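Local coordinates for uncharacterized protein (Acinetobacter baumannii, PDB 4PUX) that is of unknown function but folds as a beta-barrel of the DUF3237 family, related to the allene oxide cyclase-like barrels, at residues L12-F18 / I153-L159; P42-G46 / I57-G61; L88-T93 / I122-T128; K94-S100 / N117-T123. All coordinates share one frame; numbering follows the deposited sequence.

The four contacts illustrate how a barrel is closed strand by strand: contacts 1, 3 and 4 are antiparallel strand pairings of one curled sheet, and contact 2 is an irregular part of a hairpin in it. Contacts 2, 3 and 4 are nested inside the long loop that contact 1 closes. Contacts 3 and 4 are successive halves of one strand pair, sharing Ile122 and Thr123, their centres about 18 Å apart. Contacts 1 and 3 lie about 12 Å apart between centres and meet in the interior, where Tyr154 OH is 3.5 Å from Met124 CE. Contact 2 touches contact 3 through Leu58 and Leu88. Bound 1,2-ethanediol, probably from the crystallisation liquor, lies near Tyr154, Ile43, Thr93 and Ile122.

Contact 1: residues L12-F18 / I153-L159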
# COMPACT_ATOMS: atom_id res chain seq x y z
N LEU A 12 3.32 -14.66 -9.27
CA LEU A 12 3.12 -13.92 -8.03
C LEU A 12 2.86 -14.88 -6.89
O LEU A 12 1.86 -15.62 -6.89
CB LEU A 12 1.94 -12.98 -8.15
CG LEU A 12 2.07 -11.90 -9.21
CD1 LEU A 12 0.78 -11.09 -9.26
CD2 LEU A 12 3.30 -10.99 -8.92
N GLU A 13 3.76 -14.89 -5.91
CA GLU A 13 3.68 -15.80 -4.77
C GLU A 13 3.08 -15.02 -3.59
O GLU A 13 3.63 -13.98 -3.18
CB GLU A 13 5.08 -16.32 -4.41
CG GLU A 13 5.09 -17.30 -3.23
CD GLU A 13 6.49 -17.83 -2.89
OE1 GLU A 13 7.50 -17.22 -3.28
OE2 GLU A 13 6.56 -18.85 -2.19
N PRO A 14 1.93 -15.49 -3.04
CA PRO A 14 1.39 -14.76 -1.85
C PRO A 14 2.43 -14.64 -0.72
O PRO A 14 3.14 -15.61 -0.41
CB PRO A 14 0.20 -15.63 -1.41
CG PRO A 14 -0.19 -16.37 -2.69
CD PRO A 14 1.07 -16.62 -3.43
N LEU A 15 2.56 -13.43 -0.19
CA LEU A 15 3.46 -13.11 0.91
C LEU A 15 2.69 -13.04 2.25
O LEU A 15 2.95 -13.82 3.19
CB LEU A 15 4.22 -11.79 0.62
CG LEU A 15 5.19 -11.39 1.75
CD1 LEU A 15 6.28 -12.45 2.00
CD2 LEU A 15 5.83 -10.04 1.43
N ALA A 16 1.78 -12.09 2.34
CA ALA A 16 0.90 -11.92 3.51
C ALA A 16 -0.23 -10.97 3.22
O ALA A 16 -0.13 -10.13 2.32
CB ALA A 16 1.73 -11.37 4.74
N LYS A 17 -1.29 -11.11 4.01
CA LYS A 17 -2.40 -10.14 4.04
C LYS A 17 -2.12 -9.12 5.13
O LYS A 17 -1.90 -9.47 6.29
CB LYS A 17 -3.74 -10.82 4.30
CG LYS A 17 -4.91 -9.80 4.38
CD LYS A 17 -6.28 -10.54 4.50
CE LYS A 17 -7.47 -9.62 4.25
NZ LYS A 17 -8.61 -10.37 3.63
N PHE A 18 -2.06 -7.86 4.73
CA PHE A 18 -1.81 -6.71 5.60
C PHE A 18 -3.10 -5.97 5.92
O PHE A 18 -3.94 -5.72 5.01
CB PHE A 18 -0.85 -5.70 4.92
CG PHE A 18 0.62 -6.14 4.90
CD1 PHE A 18 1.05 -7.19 4.07
CD2 PHE A 18 1.57 -5.51 5.71
CE1 PHE A 18 2.39 -7.59 4.02
CE2 PHE A 18 2.93 -5.92 5.67
CZ PHE A 18 3.32 -6.97 4.85
N ILE A 153 -6.52 -2.36 3.75
CA ILE A 153 -6.30 -3.81 3.70
C ILE A 153 -5.67 -4.13 2.35
O ILE A 153 -6.16 -3.64 1.30
CB ILE A 153 -7.66 -4.59 3.73
CG1 ILE A 153 -8.55 -4.12 4.88
CG2 ILE A 153 -7.41 -6.12 3.79
CD1 ILE A 153 -7.99 -4.34 6.22
N TYR A 154 -4.61 -4.92 2.32
CA TYR A 154 -4.03 -5.34 1.04
C TYR A 154 -3.40 -6.71 1.07
O TYR A 154 -2.95 -7.19 2.13
CB TYR A 154 -3.04 -4.29 0.52
CG TYR A 154 -1.71 -4.06 1.30
CD1 TYR A 154 -0.56 -4.86 1.03
CD2 TYR A 154 -1.58 -3.01 2.17
CE1 TYR A 154 0.67 -4.60 1.62
CE2 TYR A 154 -0.37 -2.74 2.78
CZ TYR A 154 0.77 -3.53 2.49
OH TYR A 154 1.97 -3.23 3.11
N ASP A 155 -3.46 -7.38 -0.06
CA ASP A 155 -2.79 -8.65 -0.28
C ASP A 155 -1.41 -8.38 -0.93
O ASP A 155 -1.34 -7.75 -2.00
CB ASP A 155 -3.61 -9.54 -1.22
CG ASP A 155 -4.94 -9.98 -0.63
OD1 ASP A 155 -5.07 -10.10 0.60
OD2 ASP A 155 -5.86 -10.22 -1.43
N ALA A 156 -0.36 -8.77 -0.25
CA ALA A 156 1.02 -8.66 -0.74
C ALA A 156 1.49 -9.93 -1.42
O ALA A 156 1.19 -11.05 -0.95
CB ALA A 156 1.95 -8.32 0.40
N TYR A 157 2.25 -9.75 -2.50
CA TYR A 157 2.85 -10.84 -3.30
C TYR A 157 4.30 -10.51 -3.63
O TYR A 157 4.63 -9.34 -3.88
CB TYR A 157 2.11 -11.01 -4.64
CG TYR A 157 0.61 -11.23 -4.51
CD1 TYR A 157 -0.27 -10.16 -4.33
CD2 TYR A 157 0.05 -12.53 -4.62
CE1 TYR A 157 -1.62 -10.36 -4.22
CE2 TYR A 157 -1.31 -12.72 -4.51
CZ TYR A 157 -2.14 -11.65 -4.33
OH TYR A 157 -3.50 -11.84 -4.25
N THR A 158 5.16 -11.54 -3.69
CA THR A 158 6.49 -11.39 -4.26
C THR A 158 6.46 -11.87 -5.72
O THR A 158 5.68 -12.75 -6.08
CB THR A 158 7.58 -12.10 -3.46
OG1 THR A 158 7.27 -13.50 -3.34
CG2 THR A 158 7.74 -11.47 -2.08
N LEU A 159 7.34 -11.29 -6.53
CA LEU A 159 7.61 -11.81 -7.88
C LEU A 159 8.65 -12.92 -7.79
O LEU A 159 9.74 -12.71 -7.24
CB LEU A 159 8.11 -10.71 -8.82
CG LEU A 159 7.06 -9.81 -9.44
CD1 LEU A 159 6.30 -8.97 -8.44
CD2 LEU A 159 7.69 -8.92 -10.49
O HOH W 1 5.88 -14.47 -1.17
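Phe18 lies across the ring of Tyr154, its CB over the centre of that ring, 3.6 Å from the centroid. The two planes are only 5° apart but slid so far that the rings barely overlap; the Phe18 face instead receives the phenol oxygen, with Tyr154 OH 3.5 Å from Phe18 CD2. Tyr154 reaches this place because its CG sits between the backbone N and the carbonyl carbon (chi1 68°), which swings the ring under its neighbour, and a hydrogen bond between its hydroxyl and that of Tyr79 ties down the far end. Further along, Phe18 CE1 rests 3.7 Å from Ala156 CB. The backbones pair antiparallel, interrupted by a classic beta bulge in which Leu15 and Ala16 both face Ala156: Leu15 N gives a 2.8 Å bond to Ala156 O, and Ala156 N binds Ala16 O. Near the chain ends, water 1 joins Glu13 O to Thr158 OG1, while Leu12 CD2 meets Leu159 CD1 at 3.6 Å, the two leucines side by side. Strand 12-21 thus joins strand 151-159 within the barrel, with strands 36-49 and 141-147 on their outer edges and Met124 and Phe126 of strand 118-127 packed against the inward side chains.

Contact 2: residues P42-G46 / I57-G61; sequences PITGG and ILNNG
Ile43 O draws water 2, at 2.8 Å, and the backbone of Asn60, whose N makes only a weak bond at 3.4 Å, bent to 133° at the hydrogen. The water also lies within bonding distance of Gly61 O, placed to bridge the two chains, although with more acceptors about it than protons it cannot serve them all at once. Beside it runs the direct bond from Ile43 N to Gly61 O, straight at the hydrogen (170°) though the donor stands above the carbonyl plane. At the other end of the contact, Ile57 N binds Gly46 O at 2.9 Å, again from well above the carbonyl plane. Between these ends, chi1 of -173° swings Asn59 CG to the far side of CB from its own N, which puts Asn59 CB 3.4 Å from Thr44 O and OD1 beside Thr44 CA. These residues belong to the beta hairpin of strands 36-49 and 54-67, each broken by a bulge or short loop, and here the pairing is irregular. Gly45 CA makes a CA-H...O contact with Ile57 O at 3.2 Å. At the backbone angles of Gly46 a CB would run into the carbonyl O of Gly45 and press on Ile57 CD1. The Ile57 side chain lies along this glycine pair, its CB and CG2 against the Gly45 carbonyl and its CD1 beside Gly46. On the buried side Ile43 CG2 meets Ile57 CG2 at 3.8 Å, and Val20 touches both isoleucines, while Tyr79 packs on Ile43 and Leu81 on Ile57. Thr44 turns away from the hairpin partner, its OG1 hydrogen-bonded to Asn23 N.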
# COMPACT_ATOMS: atom_id res chain seq x y z
N PRO A 42 -0.98 9.50 9.21
CA PRO A 42 -0.25 8.62 10.14
C PRO A 42 -0.65 7.16 10.11
O PRO A 42 -1.82 6.82 10.06
CB PRO A 42 -0.53 9.24 11.52
CG PRO A 42 -0.82 10.64 11.25
CD PRO A 42 -1.66 10.58 9.96
N ILE A 43 0.38 6.31 10.15
CA ILE A 43 0.21 4.86 10.30
C ILE A 43 0.44 4.50 11.77
O ILE A 43 1.53 4.68 12.29
CB ILE A 43 1.18 4.08 9.36
CG1 ILE A 43 0.74 4.33 7.90
CG2 ILE A 43 1.25 2.58 9.77
CD1 ILE A 43 1.79 3.95 6.89
N THR A 44 -0.61 4.00 12.44
CA THR A 44 -0.58 3.84 13.90
C THR A 44 -0.39 2.42 14.38
O THR A 44 -0.09 2.18 15.57
CB THR A 44 -1.90 4.44 14.51
OG1 THR A 44 -3.05 3.77 13.97
CG2 THR A 44 -1.98 5.95 14.19
N GLY A 45 -0.53 1.46 13.47
CA GLY A 45 -0.40 0.04 13.80
C GLY A 45 -1.03 -0.83 12.72
O GLY A 45 -1.25 -0.37 11.59
N GLY A 46 -1.29 -2.08 13.07
CA GLY A 46 -1.89 -3.04 12.19
C GLY A 46 -1.23 -4.39 12.29
O GLY A 46 -0.51 -4.67 13.25
N ILE A 57 2.32 -4.25 12.77
CA ILE A 57 2.83 -2.97 12.34
C ILE A 57 2.96 -2.11 13.59
O ILE A 57 2.03 -2.00 14.37
CB ILE A 57 1.89 -2.32 11.27
CG1 ILE A 57 1.86 -3.20 10.02
CG2 ILE A 57 2.28 -0.88 10.93
CD1 ILE A 57 0.70 -2.90 9.08
N LEU A 58 4.08 -1.42 13.70
CA LEU A 58 4.35 -0.55 14.87
C LEU A 58 3.73 0.85 14.66
O LEU A 58 3.27 1.19 13.55
CB LEU A 58 5.87 -0.51 15.16
CG LEU A 58 6.50 -1.87 15.45
CD1 LEU A 58 7.99 -1.67 15.78
CD2 LEU A 58 5.80 -2.60 16.61
N ASN A 59 3.74 1.68 15.71
CA ASN A 59 3.26 3.05 15.62
C ASN A 59 4.43 3.94 15.15
O ASN A 59 5.20 4.47 15.94
CB ASN A 59 2.68 3.51 16.97
CG ASN A 59 2.01 4.86 16.88
OD1 ASN A 59 2.01 5.51 15.84
ND2 ASN A 59 1.42 5.28 17.97
N ASN A 60 4.53 4.10 13.83
CA ASN A 60 5.63 4.80 13.17
C ASN A 60 5.25 5.09 11.71
O ASN A 60 4.66 4.21 11.00
CB ASN A 60 6.90 3.95 13.16
CG ASN A 60 8.01 4.55 12.30
OD1 ASN A 60 8.67 5.56 12.65
ND2 ASN A 60 8.22 3.96 11.19
N GLY A 61 5.62 6.26 11.25
CA GLY A 61 5.49 6.60 9.86
C GLY A 61 4.13 6.99 9.41
O GLY A 61 3.24 7.36 10.22
O HOH W 2 2.80 7.04 13.08

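Contact 3: residues L88-T93 / I122-T128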
# COMPACT_ATOMS: atom_id res chain seq x y z
N LEU A 88 12.76 -6.83 12.99
CA LEU A 88 12.29 -5.53 12.48
C LEU A 88 12.53 -5.42 10.98
O LEU A 88 13.65 -5.74 10.49
CB LEU A 88 12.96 -4.36 13.21
CG LEU A 88 12.69 -4.29 14.69
CD1 LEU A 88 13.59 -3.23 15.37
CD2 LEU A 88 11.19 -3.97 14.99
N ILE A 89 11.51 -4.96 10.27
CA ILE A 89 11.56 -4.78 8.82
C ILE A 89 11.01 -3.41 8.43
O ILE A 89 9.84 -3.12 8.70
CB ILE A 89 10.80 -5.89 8.03
CG1 ILE A 89 11.13 -7.32 8.54
CG2 ILE A 89 10.96 -5.69 6.51
CD1 ILE A 89 10.26 -8.40 7.96
N TYR A 90 11.86 -2.56 7.90
CA TYR A 90 11.50 -1.22 7.39
C TYR A 90 10.84 -1.37 6.01
O TYR A 90 11.42 -2.01 5.11
CB TYR A 90 12.76 -0.33 7.33
CG TYR A 90 12.68 0.92 6.48
CD1 TYR A 90 11.54 1.77 6.50
CD2 TYR A 90 13.80 1.35 5.77
CE1 TYR A 90 11.49 2.91 5.69
CE2 TYR A 90 13.77 2.50 4.98
CZ TYR A 90 12.64 3.32 5.01
OH TYR A 90 12.53 4.46 4.24
N LEU A 91 9.60 -0.89 5.88
CA LEU A 91 8.82 -1.02 4.65
C LEU A 91 8.58 0.37 4.03
O LEU A 91 8.15 1.32 4.74
CB LEU A 91 7.47 -1.74 4.98
CG LEU A 91 6.47 -1.91 3.82
CD1 LEU A 91 7.06 -2.67 2.67
CD2 LEU A 91 5.18 -2.58 4.32
N GLN A 92 8.72 0.43 2.71
CA GLN A 92 8.33 1.58 1.86
C GLN A 92 7.35 1.06 0.80
O GLN A 92 7.64 0.08 0.12
CB GLN A 92 9.54 2.20 1.16
CG GLN A 92 10.57 2.81 2.12
CD GLN A 92 11.92 3.04 1.47
OE1 GLN A 92 12.83 2.16 1.53
NE2 GLN A 92 12.01 4.11 0.74
N THR A 93 6.20 1.73 0.65
CA THR A 93 5.28 1.43 -0.45
C THR A 93 5.07 2.70 -1.30
O THR A 93 5.14 3.84 -0.81
CB THR A 93 3.92 0.86 0.02
OG1 THR A 93 3.15 1.90 0.64
CG2 THR A 93 4.10 -0.29 1.03
N ILE A 122 0.05 -1.11 -5.32
CA ILE A 122 1.31 -0.62 -4.80
C ILE A 122 2.50 -1.53 -5.16
O ILE A 122 2.34 -2.74 -5.42
CB ILE A 122 1.27 -0.46 -3.25
CG1 ILE A 122 0.89 -1.78 -2.55
CG2 ILE A 122 0.28 0.64 -2.87
CD1 ILE A 122 1.06 -1.76 -1.03
N THR A 123 3.70 -0.93 -5.10
CA THR A 123 4.99 -1.66 -5.05
C THR A 123 5.55 -1.56 -3.63
O THR A 123 5.22 -0.60 -2.89
CB THR A 123 6.01 -1.11 -6.07
OG1 THR A 123 6.33 0.26 -5.76
CG2 THR A 123 5.46 -1.18 -7.48
N MSE A 124 6.37 -2.53 -3.26
CA MSE A 124 6.86 -2.66 -1.90
C MSE A 124 8.39 -2.86 -1.89
O MSE A 124 8.89 -3.68 -2.65
CB MSE A 124 6.19 -3.88 -1.22
CG MSE A 124 4.68 -3.86 -1.25
SE MSE A 124 3.86 -5.46 -0.53
CE MSE A 124 4.23 -5.29 1.35
N GLN A 125 9.08 -2.20 -0.95
CA GLN A 125 10.53 -2.31 -0.75
C GLN A 125 10.80 -2.56 0.73
O GLN A 125 10.27 -1.83 1.60
CB GLN A 125 11.21 -1.02 -1.18
CG GLN A 125 12.70 -1.04 -1.05
CD GLN A 125 13.33 0.24 -1.56
OE1 GLN A 125 12.67 1.13 -2.14
NE2 GLN A 125 14.60 0.34 -1.36
N PHE A 126 11.57 -3.59 1.02
CA PHE A 126 11.87 -4.02 2.40
C PHE A 126 13.33 -3.84 2.78
O PHE A 126 14.21 -4.04 1.95
CB PHE A 126 11.56 -5.50 2.54
CG PHE A 126 10.16 -5.90 2.13
CD1 PHE A 126 9.90 -6.32 0.82
CD2 PHE A 126 9.12 -5.94 3.07
CE1 PHE A 126 8.60 -6.79 0.46
CE2 PHE A 126 7.84 -6.38 2.71
CZ PHE A 126 7.57 -6.77 1.38
N GLU A 127 13.61 -3.68 4.09
CA GLU A 127 14.97 -3.63 4.64
C GLU A 127 14.98 -4.30 5.99
O GLU A 127 14.26 -3.86 6.89
CB GLU A 127 15.54 -2.23 4.86
CG GLU A 127 16.06 -1.51 3.74
CD GLU A 127 16.84 -0.23 4.16
OE1 GLU A 127 17.52 -0.16 5.27
OE2 GLU A 127 16.87 0.65 3.30
N THR A 128 15.79 -5.35 6.12
CA THR A 128 15.97 -6.05 7.40
C THR A 128 17.38 -6.64 7.48
O THR A 128 18.00 -6.97 6.47
CB THR A 128 14.88 -7.14 7.57
OG1 THR A 128 14.95 -7.75 8.87
CG2 THR A 128 15.03 -8.25 6.48
O HOH W 3 12.34 -0.39 2.87
O HOH W 4 8.20 0.63 -3.08
O HOH W 5 15.79 2.77 1.18
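The Phe126 ring has Ile89 CG2 at its edge, near the ring plane and 3.9 Å from Phe126 CD2, while Leu91 CD1 approaches obliquely, 3.8 Å from Phe126 CE2. On the other face of the sheet the Tyr90 ring takes the Glu127 carboxylate at its edge, Tyr90 CD2 to Glu127 CD 3.8 Å, the two planes 75° apart; water 3 sits over one ring face, offset toward the rim. Gln92 and Gln125 run alongside each other and point the same way, their amide planes 31° apart. Water 5 donates to both Gln92 OE1 and Glu127 OE2, linking the ends of two outward side chains. Leu91 CD1 also lies 4.1 Å from CE of selenomethionine Met124, and Thr93 CG2 touches Ile122 CD1. At the end of the pairing Thr128 OG1 lies anti to its own N (chi1 -174°), a setting that aims its proton at Leu88 O, 2.9 Å away. Regular antiparallel bonds join Tyr90 with Glu127 and Gln92 with Gln125. The pair stands in the barrel wall, strand 73-83 bonded to the outer edge of strand 88-99 and strand 141-147 to that of strand 118-127, while Phe18, Leu15, Tyr154 and Ala156 of strands 12-21 and 151-159 meet its inward side chains.

Contact 4: residues K94-S100 / N117-T123; sequences KGYRHGS and NYYFKIT
Arg97 runs out fully extended from CG to NE, its CG anti to the backbone N (chi1 -178°), and this carries the chain over Phe120 and sets the guanidinium on Tyr118. CD rests on the Phe120 face, 3.9 Å from the ring centroid, while the guanidinium lies flat on the Tyr118 ring with planes 18° apart, a cation-pi stack in which CZ is 3.9 Å from the centroid and NH2 stands over the ring centre. Phe120 CD2 comes to the guanidinium edge instead. Water 6 accepts a bond from Arg97 NH1 and makes a weak one with Tyr118 OH. Arg147 NH1 lies near Arg97 NH1, a close pair of like charges. His98 stands on the opposite face of the sheet, where chi1 of 62° tucks its ring back over the strand. The ring lies under Tyr119 CB, 3.6 Å from the His98 centroid, and is held in rotation by the 2.8 Å bond from ND1 to Gly99 O. The His98 and Tyr119 rings are near parallel but slid apart. These side chains ride on a regular antiparallel pair of barrel strands, 88-99 with 118-127, hydrogen-bonded at Lys94 with Thr123, Tyr96 with Lys121 and His98 with Tyr119. At Gly95, whose CA is 4.3 Å from Ile122 CA, a CB would collide with Lys121 O and Ile122 CA. Where the strand stops, Ser100 N binds Asn117 O at 2.9 Å, and Ser100 OG, at the N-cap of helix 101-108, bonds to Thr103 N. Asn117 N in turn binds Thr103 OG1, tying both strand ends to the helix.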
# COMPACT_ATOMS: atom_id res chain seq x y z
N LYS A 94 4.81 2.47 -2.56
CA LYS A 94 4.54 3.50 -3.57
C LYS A 94 3.46 2.98 -4.51
O LYS A 94 3.36 1.78 -4.76
CB LYS A 94 5.81 3.85 -4.36
CG LYS A 94 6.89 4.60 -3.51
CD LYS A 94 8.13 4.84 -4.25
CE LYS A 94 9.11 5.70 -3.46
NZ LYS A 94 9.69 4.97 -2.27
N GLY A 95 2.65 3.87 -5.04
CA GLY A 95 1.65 3.46 -6.02
C GLY A 95 0.55 4.48 -6.22
O GLY A 95 0.77 5.68 -6.01
N TYR A 96 -0.62 3.99 -6.65
CA TYR A 96 -1.71 4.85 -7.13
C TYR A 96 -3.05 4.37 -6.63
O TYR A 96 -3.29 3.13 -6.55
CB TYR A 96 -1.78 4.87 -8.68
CG TYR A 96 -0.52 5.32 -9.38
CD1 TYR A 96 -0.04 6.63 -9.22
CD2 TYR A 96 0.20 4.44 -10.19
CE1 TYR A 96 1.11 7.05 -9.88
CE2 TYR A 96 1.37 4.83 -10.84
CZ TYR A 96 1.81 6.14 -10.70
OH TYR A 96 2.97 6.57 -11.33
N ARG A 97 -3.93 5.32 -6.33
CA ARG A 97 -5.35 5.05 -6.06
C ARG A 97 -6.20 6.00 -6.91
O ARG A 97 -6.00 7.21 -6.84
CB ARG A 97 -5.69 5.19 -4.59
CG ARG A 97 -7.18 4.85 -4.28
CD ARG A 97 -7.47 4.81 -2.75
NE ARG A 97 -8.84 4.36 -2.48
CZ ARG A 97 -9.87 5.14 -2.20
NH1 ARG A 97 -9.73 6.46 -2.11
NH2 ARG A 97 -11.07 4.61 -1.97
N HIS A 98 -7.13 5.44 -7.70
CA HIS A 98 -8.00 6.26 -8.55
C HIS A 98 -9.27 5.48 -8.84
O HIS A 98 -9.29 4.25 -8.70
CB HIS A 98 -7.29 6.73 -9.83
CG HIS A 98 -6.85 5.61 -10.74
ND1 HIS A 98 -7.72 4.94 -11.57
CD2 HIS A 98 -5.62 5.11 -11.00
CE1 HIS A 98 -7.05 4.05 -12.28
NE2 HIS A 98 -5.77 4.12 -11.95
N GLY A 99 -10.36 6.19 -9.16
CA GLY A 99 -11.58 5.51 -9.57
C GLY A 99 -11.33 4.51 -10.69
O GLY A 99 -10.51 4.77 -11.59
N SER A 100 -12.00 3.35 -10.64
CA SER A 100 -11.88 2.37 -11.72
C SER A 100 -12.47 2.94 -13.01
O SER A 100 -13.33 3.84 -12.99
CB SER A 100 -12.58 1.06 -11.41
OG SER A 100 -13.97 1.17 -11.48
N ASN A 117 -15.95 1.62 -7.21
CA ASN A 117 -14.76 0.74 -7.21
C ASN A 117 -13.53 1.53 -7.59
O ASN A 117 -13.62 2.49 -8.38
CB ASN A 117 -14.95 -0.43 -8.18
CG ASN A 117 -16.09 -1.36 -7.78
OD1 ASN A 117 -16.99 -1.65 -8.57
ND2 ASN A 117 -16.04 -1.84 -6.54
N TYR A 118 -12.38 1.13 -7.03
CA TYR A 118 -11.12 1.83 -7.20
C TYR A 118 -9.99 0.90 -7.64
O TYR A 118 -9.91 -0.26 -7.22
CB TYR A 118 -10.68 2.51 -5.89
CG TYR A 118 -11.60 3.63 -5.44
CD1 TYR A 118 -12.79 3.34 -4.78
CD2 TYR A 118 -11.29 4.97 -5.70
CE1 TYR A 118 -13.67 4.35 -4.40
CE2 TYR A 118 -12.16 6.02 -5.30
CZ TYR A 118 -13.35 5.70 -4.65
OH TYR A 118 -14.23 6.70 -4.24
N TYR A 119 -9.14 1.45 -8.47
CA TYR A 119 -7.82 0.91 -8.78
C TYR A 119 -6.88 1.36 -7.64
O TYR A 119 -6.76 2.57 -7.41
CB TYR A 119 -7.30 1.49 -10.08
CG TYR A 119 -5.96 0.90 -10.49
CD1 TYR A 119 -4.73 1.47 -10.04
CD2 TYR A 119 -5.89 -0.22 -11.31
CE1 TYR A 119 -3.51 0.92 -10.42
CE2 TYR A 119 -4.66 -0.76 -11.72
CZ TYR A 119 -3.46 -0.20 -11.24
OH TYR A 119 -2.23 -0.76 -11.62
N PHE A 120 -6.32 0.42 -6.88
CA PHE A 120 -5.46 0.75 -5.72
C PHE A 120 -4.40 -0.35 -5.65
O PHE A 120 -4.62 -1.42 -5.06
CB PHE A 120 -6.32 0.88 -4.46
CG PHE A 120 -5.61 1.37 -3.21
CD1 PHE A 120 -4.28 1.81 -3.20
CD2 PHE A 120 -6.35 1.46 -2.02
CE1 PHE A 120 -3.70 2.27 -2.02
CE2 PHE A 120 -5.76 1.90 -0.85
CZ PHE A 120 -4.44 2.33 -0.86
N LYS A 121 -3.24 -0.05 -6.23
CA LYS A 121 -2.12 -0.99 -6.39
C LYS A 121 -0.83 -0.31 -5.93
O LYS A 121 -0.64 0.90 -6.12
CB LYS A 121 -1.98 -1.53 -7.84
CG LYS A 121 -3.26 -2.11 -8.47
CD LYS A 121 -3.75 -3.29 -7.71
CE LYS A 121 -4.56 -4.28 -8.53
NZ LYS A 121 -5.98 -3.97 -8.50
N ILE A 122 0.05 -1.11 -5.32
CA ILE A 122 1.31 -0.62 -4.80
C ILE A 122 2.50 -1.53 -5.16
O ILE A 122 2.34 -2.74 -5.42
CB ILE A 122 1.27 -0.46 -3.25
CG1 ILE A 122 0.89 -1.78 -2.55
CG2 ILE A 122 0.28 0.64 -2.87
CD1 ILE A 122 1.06 -1.76 -1.03
N THR A 123 3.70 -0.93 -5.10
CA THR A 123 4.99 -1.66 -5.05
C THR A 123 5.55 -1.56 -3.63
O THR A 123 5.22 -0.60 -2.89
CB THR A 123 6.01 -1.11 -6.07
OG1 THR A 123 6.33 0.26 -5.76
CG2 THR A 123 5.46 -1.18 -7.48
O HOH W 6 -12.65 7.34 -1.52